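Local atomic coordinates of fluvirucin B1 DH domain from module 1 (Actinomadura vulgaris, PDB entry 6OBV), a protein that probably removes water from the 3-hydroxyacyl intermediate made by module 1 of the fluvirucin B1 polyketide synthase, leaving a carbon-carbon double bond. Residues 75-79 / 80-84; 200-203 / 204-207; 281-284 / 285-289. All blocks are in the same frame, centred on the assembly; numbering follows the deposited sequence.

Contact 1: 75-79 / 80-84; sequences VLFPG and TGFVE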
loop_
_atom_site.group_PDB
_atom_site.type_symbol
_atom_site.label_atom_id
_atom_site.label_comp_id
_atom_site.label_asym_id
_atom_site.label_seq_id
_atom_site.Cartn_x
_atom_site.Cartn_y
_atom_site.Cartn_z
ATOM N N VAL A 75 -27.744 0.150 5.815
ATOM C CA VAL A 75 -26.727 -0.847 6.123
ATOM C C VAL A 75 -25.501 -0.123 6.667
ATOM O O VAL A 75 -24.965 0.781 6.013
ATOM C CB VAL A 75 -26.376 -1.680 4.880
ATOM C CG1 VAL A 75 -25.336 -2.732 5.217
ATOM C CG2 VAL A 75 -27.630 -2.319 4.314
ATOM N N LEU A 76 -25.064 -0.517 7.869
ATOM C CA LEU A 76 -23.918 0.068 8.557
ATOM C C LEU A 76 -22.884 -1.006 8.833
ATOM O O LEU A 76 -23.217 -2.065 9.384
ATOM C CB LEU A 76 -24.320 0.695 9.894
ATOM C CG LEU A 76 -25.173 1.943 9.746
ATOM C CD1 LEU A 76 -25.724 2.352 11.102
ATOM C CD2 LEU A 76 -24.331 3.042 9.119
ATOM N N PHE A 77 -21.639 -0.726 8.479
ATOM C CA PHE A 77 -20.554 -1.609 8.869
ATOM C C PHE A 77 -20.509 -1.683 10.395
ATOM O O PHE A 77 -20.595 -0.646 11.061
ATOM C CB PHE A 77 -19.232 -1.095 8.298
ATOM C CG PHE A 77 -18.075 -2.061 8.438
ATOM C CD1 PHE A 77 -17.969 -3.173 7.605
ATOM C CD2 PHE A 77 -17.078 -1.833 9.383
ATOM C CE1 PHE A 77 -16.902 -4.053 7.730
ATOM C CE2 PHE A 77 -15.997 -2.700 9.515
ATOM C CZ PHE A 77 -15.903 -3.809 8.679
ATOM N N PRO A 78 -20.410 -2.872 10.986
ATOM C CA PRO A 78 -20.480 -2.963 12.456
ATOM C C PRO A 78 -19.205 -2.445 13.098
ATOM O O PRO A 78 -18.102 -2.696 12.612
ATOM C CB PRO A 78 -20.673 -4.466 12.720
ATOM C CG PRO A 78 -20.077 -5.159 11.508
ATOM C CD PRO A 78 -20.192 -4.184 10.331
ATOM N N GLY A 79 -19.363 -1.704 14.200
ATOM C CA GLY A 79 -18.198 -1.251 14.951
ATOM C C GLY A 79 -17.248 -2.381 15.298
ATOM O O GLY A 79 -16.022 -2.187 15.338
ATOM N N THR A 80 -17.784 -3.584 15.511
ATOM C CA THR A 80 -16.923 -4.733 15.758
ATOM C C THR A 80 -16.083 -5.083 14.546
ATOM O O THR A 80 -15.029 -5.705 14.692
ATOM C CB THR A 80 -17.739 -5.961 16.187
ATOM O OG1 THR A 80 -18.698 -6.294 15.178
ATOM C CG2 THR A 80 -18.453 -5.707 17.526
ATOM N N GLY A 81 -16.517 -4.715 13.349
ATOM C CA GLY A 81 -15.665 -4.930 12.197
ATOM C C GLY A 81 -14.407 -4.096 12.276
ATOM O O GLY A 81 -13.329 -4.533 11.855
ATOM N N PHE A 82 -14.522 -2.884 12.826
ATOM C CA PHE A 82 -13.350 -2.031 12.966
ATOM C C PHE A 82 -12.411 -2.580 14.025
ATOM O O PHE A 82 -11.187 -2.484 13.884
ATOM C CB PHE A 82 -13.789 -0.606 13.291
ATOM C CG PHE A 82 -14.468 0.086 12.143
ATOM C CD1 PHE A 82 -13.790 0.297 10.952
ATOM C CD2 PHE A 82 -15.788 0.498 12.244
ATOM C CE1 PHE A 82 -14.416 0.929 9.885
ATOM C CE2 PHE A 82 -16.422 1.125 11.175
ATOM C CZ PHE A 82 -15.737 1.346 10.003
ATOM N N VAL A 83 -12.968 -3.153 15.094
ATOM C CA VAL A 83 -12.159 -3.871 16.070
ATOM C C VAL A 83 -11.389 -4.989 15.379
ATOM O O VAL A 83 -10.193 -5.189 15.617
ATOM C CB VAL A 83 -13.050 -4.428 17.200
ATOM C CG1 VAL A 83 -12.344 -5.552 17.921
ATOM C CG2 VAL A 83 -13.475 -3.331 18.195
ATOM N N GLU A 84 -12.068 -5.749 14.519
ATOM C CA GLU A 84 -11.394 -6.848 13.832
ATOM C C GLU A 84 -10.306 -6.333 12.891
ATOM O O GLU A 84 -9.213 -6.914 12.813
ATOM C CB GLU A 84 -12.394 -7.707 13.055
ATOM C CG GLU A 84 -11.720 -8.670 12.041
ATOM C CD GLU A 84 -11.036 -9.877 12.714
ATOM O OE1 GLU A 84 -11.082 -9.961 13.969
ATOM O OE2 GLU A 84 -10.468 -10.741 11.989
#
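Phe77 turns an edge toward the face of Phe82, five residues further along, in a T-shaped aromatic pair at the start of helix 79-92. The centroids are 4.8 Å apart and the planes stand at 66°. Phe77 CD2 does most of the touching: it sits over the rim of the Phe82 ring, 3.5 Å from Phe82 CZ, and Phe82 CD2 lies in the plane of the Phe77 ring. With CG anti to the backbone N (chi1 -170°), Phe77 swings its ring from the loop toward the first helical turn. Phe77 CE2 also comes 3.5 Å from Gly81 CA, where the residue has no side chain to intervene. Pro78 CD lies over the rim of one face of the Phe77 ring. The entry into the helix is tied by main-chain bonds. Gly81 N donates to Pro78 O at 2.7 Å, from well above the carbonyl plane, while Val83 N reaches Gly79 O at 3.2 Å in the carbonyl plane, the first bond of regular helical spacing. Thr80 OG1 passes Pro78 CB at 3.6 Å and is hydrogen-bonded to Pro227 O. Pro78 follows His69 with the spacing of the histidine and proline in the dehydratase signature HXXXGXXXXP. Most of this turn is buried: Leu66 and Leu107 pack on Phe77, helix 227-232 and Trp252 of strand 247-257 border Thr80 and Val83, and His69 of strand 69-71 touches Pro78.

Contact 2: 200-203 / 204-207; sequences WIRG and NEVF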
loop_
_atom_site.group_PDB
_atom_site.type_symbol
_atom_site.label_atom_id
_atom_site.label_comp_id
_atom_site.label_asym_id
_atom_site.label_seq_id
_atom_site.Cartn_x
_atom_site.Cartn_y
_atom_site.Cartn_z
ATOM N N TRP A 200 -28.480 -15.603 30.802
ATOM C CA TRP A 200 -28.789 -15.646 32.226
ATOM C C TRP A 200 -28.403 -14.316 32.871
ATOM O O TRP A 200 -27.479 -13.632 32.419
ATOM C CB TRP A 200 -28.043 -16.778 32.948
ATOM C CG TRP A 200 -28.183 -18.174 32.370
ATOM C CD1 TRP A 200 -28.920 -19.205 32.883
ATOM C CD2 TRP A 200 -27.534 -18.694 31.199
ATOM N NE1 TRP A 200 -28.781 -20.331 32.097
ATOM C CE2 TRP A 200 -27.938 -20.043 31.059
ATOM C CE3 TRP A 200 -26.661 -18.152 30.253
ATOM C CZ2 TRP A 200 -27.492 -20.855 30.009
ATOM C CZ3 TRP A 200 -26.219 -18.960 29.213
ATOM C CH2 TRP A 200 -26.634 -20.296 29.102
ATOM N N ILE A 201 -29.095 -13.960 33.949
ATOM C CA ILE A 201 -28.843 -12.710 34.658
ATOM C C ILE A 201 -28.522 -13.011 36.113
ATOM O O ILE A 201 -29.187 -13.843 36.744
ATOM C CB ILE A 201 -30.034 -11.746 34.544
ATOM C CG1 ILE A 201 -30.109 -11.198 33.114
ATOM C CG2 ILE A 201 -29.866 -10.589 35.484
ATOM C CD1 ILE A 201 -31.371 -10.408 32.856
ATOM N N ARG A 202 -27.489 -12.347 36.634
ATOM C CA ARG A 202 -27.134 -12.443 38.049
ATOM C C ARG A 202 -26.724 -11.056 38.523
ATOM O O ARG A 202 -25.700 -10.527 38.074
ATOM C CB ARG A 202 -26.003 -13.446 38.285
ATOM C CG ARG A 202 -25.623 -13.559 39.792
ATOM C CD ARG A 202 -24.454 -14.490 40.032
ATOM N NE ARG A 202 -23.239 -14.043 39.352
ATOM C CZ ARG A 202 -22.090 -14.707 39.405
ATOM N NH1 ARG A 202 -22.017 -15.833 40.108
ATOM N NH2 ARG A 202 -21.021 -14.250 38.764
ATOM N N GLY A 203 -27.497 -10.476 39.440
ATOM C CA GLY A 203 -27.242 -9.093 39.816
ATOM C C GLY A 203 -27.261 -8.215 38.580
ATOM O O GLY A 203 -28.120 -8.359 37.704
ATOM N N ASN A 204 -26.286 -7.316 38.470
ATOM C CA ASN A 204 -26.173 -6.493 37.270
ATOM C C ASN A 204 -25.239 -7.093 36.207
ATOM O O ASN A 204 -24.748 -6.355 35.344
ATOM C CB ASN A 204 -25.724 -5.074 37.634
ATOM C CG ASN A 204 -24.389 -5.043 38.366
ATOM O OD1 ASN A 204 -23.602 -5.999 38.315
ATOM N ND2 ASN A 204 -24.127 -3.935 39.055
ATOM N N GLU A 205 -25.003 -8.409 36.241
ATOM C CA GLU A 205 -24.189 -9.110 35.253
ATOM C C GLU A 205 -25.065 -9.976 34.353
ATOM O O GLU A 205 -26.091 -10.511 34.782
ATOM C CB GLU A 205 -23.141 -10.008 35.926
ATOM C CG GLU A 205 -22.316 -9.296 36.977
ATOM C CD GLU A 205 -21.458 -10.239 37.802
ATOM O OE1 GLU A 205 -21.783 -11.439 37.901
ATOM O OE2 GLU A 205 -20.446 -9.771 38.355
ATOM N N VAL A 206 -24.627 -10.143 33.114
ATOM C CA VAL A 206 -25.301 -10.979 32.130
ATOM C C VAL A 206 -24.330 -12.034 31.620
ATOM O O VAL A 206 -23.143 -11.759 31.400
ATOM C CB VAL A 206 -25.844 -10.156 30.944
ATOM C CG1 VAL A 206 -26.697 -11.032 30.024
ATOM C CG2 VAL A 206 -26.637 -8.991 31.443
ATOM N N PHE A 207 -24.853 -13.228 31.394
ATOM C CA PHE A 207 -24.132 -14.313 30.765
ATOM C C PHE A 207 -24.896 -14.722 29.515
ATOM O O PHE A 207 -26.131 -14.758 29.519
ATOM C CB PHE A 207 -23.998 -15.475 31.727
ATOM C CG PHE A 207 -23.320 -15.114 33.002
ATOM C CD1 PHE A 207 -21.926 -15.108 33.086
ATOM C CD2 PHE A 207 -24.061 -14.783 34.129
ATOM C CE1 PHE A 207 -21.281 -14.752 34.269
ATOM C CE2 PHE A 207 -23.423 -14.435 35.323
ATOM C CZ PHE A 207 -22.032 -14.422 35.392
#
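The guanidinium of Arg202 meets Glu205 OE1 at its edge, close to its own plane, and its NH2 also lies at the edge of the Phe207 ring, 3.5 Å from Phe207 CZ. His268 stacks on the same phenyl ring, and Trp165 forms an edge-to-face pair with Trp200. The indole of Trp200, on the same side of the hairpin as Arg202, brings its own edge to the Phe207 backbone, Trp200 CE3 lying 3.5 Å from Phe207 O. The guanidinium stands at 74° to the Phe207 ring and at 51° to the Glu205 carboxylate. In the salt bridge Arg202 NH2 donates to the syn lone pair of Glu205 OE1 at 3.0 Å, and Arg202 NE adds a weak bond to the same oxygen. A bend at chi3 (61°) turns an otherwise extended arginine so that it runs beside Glu205, while Arg202 NH1 is engaged by Ala168 O. Ile201 and Val206 form the non-hydrogen-bonded pair on the other side. Paired bonds flank them: Phe207 N to Trp200 O at 2.8 Å and Arg202 N to Glu205 O at 3.0 Å. A type II' turn from Arg202 to Glu205 closes this beta hairpin with a two-residue loop, Gly203 taking the positive phi of its second position. Helix 238-241 packs on Ile201 and Val206, and strands 171-173 and 264-271 flank the hairpin.

Contact 3: 281-284 / 285-289; sequences ITDT and TGAPV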
loop_
_atom_site.group_PDB
_atom_site.type_symbol
_atom_site.label_atom_id
_atom_site.label_comp_id
_atom_site.label_asym_id
_atom_site.label_seq_id
_atom_site.Cartn_x
_atom_site.Cartn_y
_atom_site.Cartn_z
ATOM N N ILE A 281 -14.947 -13.091 26.946
ATOM C CA ILE A 281 -15.527 -14.027 26.007
ATOM C C ILE A 281 -14.706 -15.300 26.088
ATOM O O ILE A 281 -13.468 -15.253 26.084
ATOM C CB ILE A 281 -15.553 -13.420 24.595
ATOM C CG1 ILE A 281 -16.474 -12.198 24.599
ATOM C CG2 ILE A 281 -16.039 -14.393 23.559
ATOM C CD1 ILE A 281 -16.409 -11.415 23.328
ATOM N N THR A 282 -15.390 -16.426 26.226
ATOM C CA THR A 282 -14.743 -17.721 26.303
ATOM C C THR A 282 -15.343 -18.610 25.232
ATOM O O THR A 282 -16.344 -18.262 24.612
ATOM C CB THR A 282 -14.936 -18.353 27.681
ATOM O OG1 THR A 282 -16.317 -18.233 28.048
ATOM C CG2 THR A 282 -14.069 -17.648 28.696
ATOM N N ASP A 283 -14.730 -19.769 25.012
ATOM C CA ASP A 283 -15.325 -20.712 24.082
ATOM C C ASP A 283 -16.190 -21.703 24.867
ATOM O O ASP A 283 -16.276 -21.653 26.096
ATOM C CB ASP A 283 -14.241 -21.367 23.216
ATOM C CG ASP A 283 -13.185 -22.124 24.022
ATOM O OD1 ASP A 283 -13.488 -22.658 25.118
ATOM O OD2 ASP A 283 -12.038 -22.201 23.530
ATOM N N THR A 284 -16.872 -22.598 24.155
ATOM C CA THR A 284 -17.846 -23.459 24.815
ATOM C C THR A 284 -17.209 -24.481 25.736
ATOM O O THR A 284 -17.934 -25.296 26.312
ATOM C CB THR A 284 -18.722 -24.178 23.789
ATOM O OG1 THR A 284 -17.897 -24.957 22.912
ATOM C CG2 THR A 284 -19.543 -23.159 22.984
ATOM N N THR A 285 -15.891 -24.462 25.907
ATOM C CA THR A 285 -15.246 -25.243 26.954
ATOM C C THR A 285 -14.639 -24.356 28.037
ATOM O O THR A 285 -13.884 -24.849 28.882
ATOM C CB THR A 285 -14.179 -26.162 26.352
ATOM O OG1 THR A 285 -13.076 -25.376 25.879
ATOM C CG2 THR A 285 -14.768 -26.957 25.190
ATOM N N GLY A 286 -14.947 -23.058 28.026
ATOM C CA GLY A 286 -14.512 -22.134 29.052
ATOM C C GLY A 286 -13.162 -21.502 28.824
ATOM O O GLY A 286 -12.728 -20.688 29.652
ATOM N N ALA A 287 -12.479 -21.848 27.728
ATOM C CA ALA A 287 -11.148 -21.332 27.471
ATOM C C ALA A 287 -11.240 -19.907 26.930
ATOM O O ALA A 287 -12.250 -19.532 26.330
ATOM C CB ALA A 287 -10.412 -22.234 26.478
ATOM N N PRO A 288 -10.208 -19.092 27.147
ATOM C CA PRO A 288 -10.296 -17.675 26.761
ATOM C C PRO A 288 -10.403 -17.493 25.254
ATOM O O PRO A 288 -9.821 -18.241 24.469
ATOM C CB PRO A 288 -8.990 -17.075 27.299
ATOM C CG PRO A 288 -8.480 -18.074 28.323
ATOM C CD PRO A 288 -8.947 -19.410 27.845
ATOM N N VAL A 289 -11.177 -16.490 24.846
ATOM C CA VAL A 289 -11.292 -16.103 23.445
ATOM C C VAL A 289 -10.956 -14.629 23.251
ATOM O O VAL A 289 -10.121 -14.275 22.418
ATOM C CB VAL A 289 -12.699 -16.422 22.879
ATOM C CG1 VAL A 289 -12.859 -15.808 21.495
ATOM C CG2 VAL A 289 -12.915 -17.924 22.803
HETATM O O HOH W 1 -9.850 -20.696 23.221
#
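Asp283 and Ala287 close a tight beta hairpin joining strand 277-282 to strand 288-299, its loop a type I turn with a G1 bulge. The turn runs from Asp283 to Gly286, whose N donates to Asp283 O at 2.7 Å from well above the carbonyl plane. Gly286 takes the positive phi (88°) that marks the bulge, and one residue later the chain returns to the partner strand, where Asp283 N donates to Ala287 O at 2.8 Å, in the carbonyl plane. Further from the turn, Val289 N bonds to Ile281 O, and between these bonds Thr282 and Pro288 form a non-hydrogen-bonded pair whose side chains diverge.

Apolar contacts lie on one side of the hairpin: Ile281 CG2 approaches Val289 CB at 4.0 Å, and Val289 CG2 lies 3.7 Å from Asp283 CB. On the strand's other flank Thr282 CG2 rests near the carbonyl oxygens of Gly286 and Ala287. Alongside, strand 264-271 borders strand 277-282, Val265 touching Ile281 and Arg266 touching Thr282; Thr284 OG1 has a weak hydrogen bond from Arg264 NH2.

The side chain of Asp283 ties the loop together. Its CG lies between the backbone N and the carbonyl carbon (chi1 59°), which folds the carboxylate back over the turn. Asp283 OD1 thereby accepts three hydrogen bonds: from Thr285 N, making an Asx turn, from Thr285 OG1, and from Ala287 N at 2.9 Å. The two last donors stand above the carboxylate plane, whereas Thr285 N comes from the anti side, tilted out of it. The second oxygen works through solvent: one water donates to Asp283 OD2 at 2.7 Å and to Pro288 O at 2.8 Å, bridging the side chain to the returning strand.

How the contacts relate
The three contacts follow in series along the chain. The centre of contact 1 lies about 5 Å from the centre of the chain, those of contacts 2 and 3 about 22 and 17 Å. From contact 1 to contacts 2 and 3 the centres are 26 and 22 Å apart, without touching; between contacts 2 and 3 they are 18 Å apart. In the double hotdog fold expected of polyketide synthase dehydratases, contact 1 probably belongs to the first hotdog and contacts 2 and 3 to the second. Strand 264-271 borders strands 205-211 and 277-282, joining the two hairpins. Strand 247-257 touches contact 1 and pairs with strand 288-299 of contact 3.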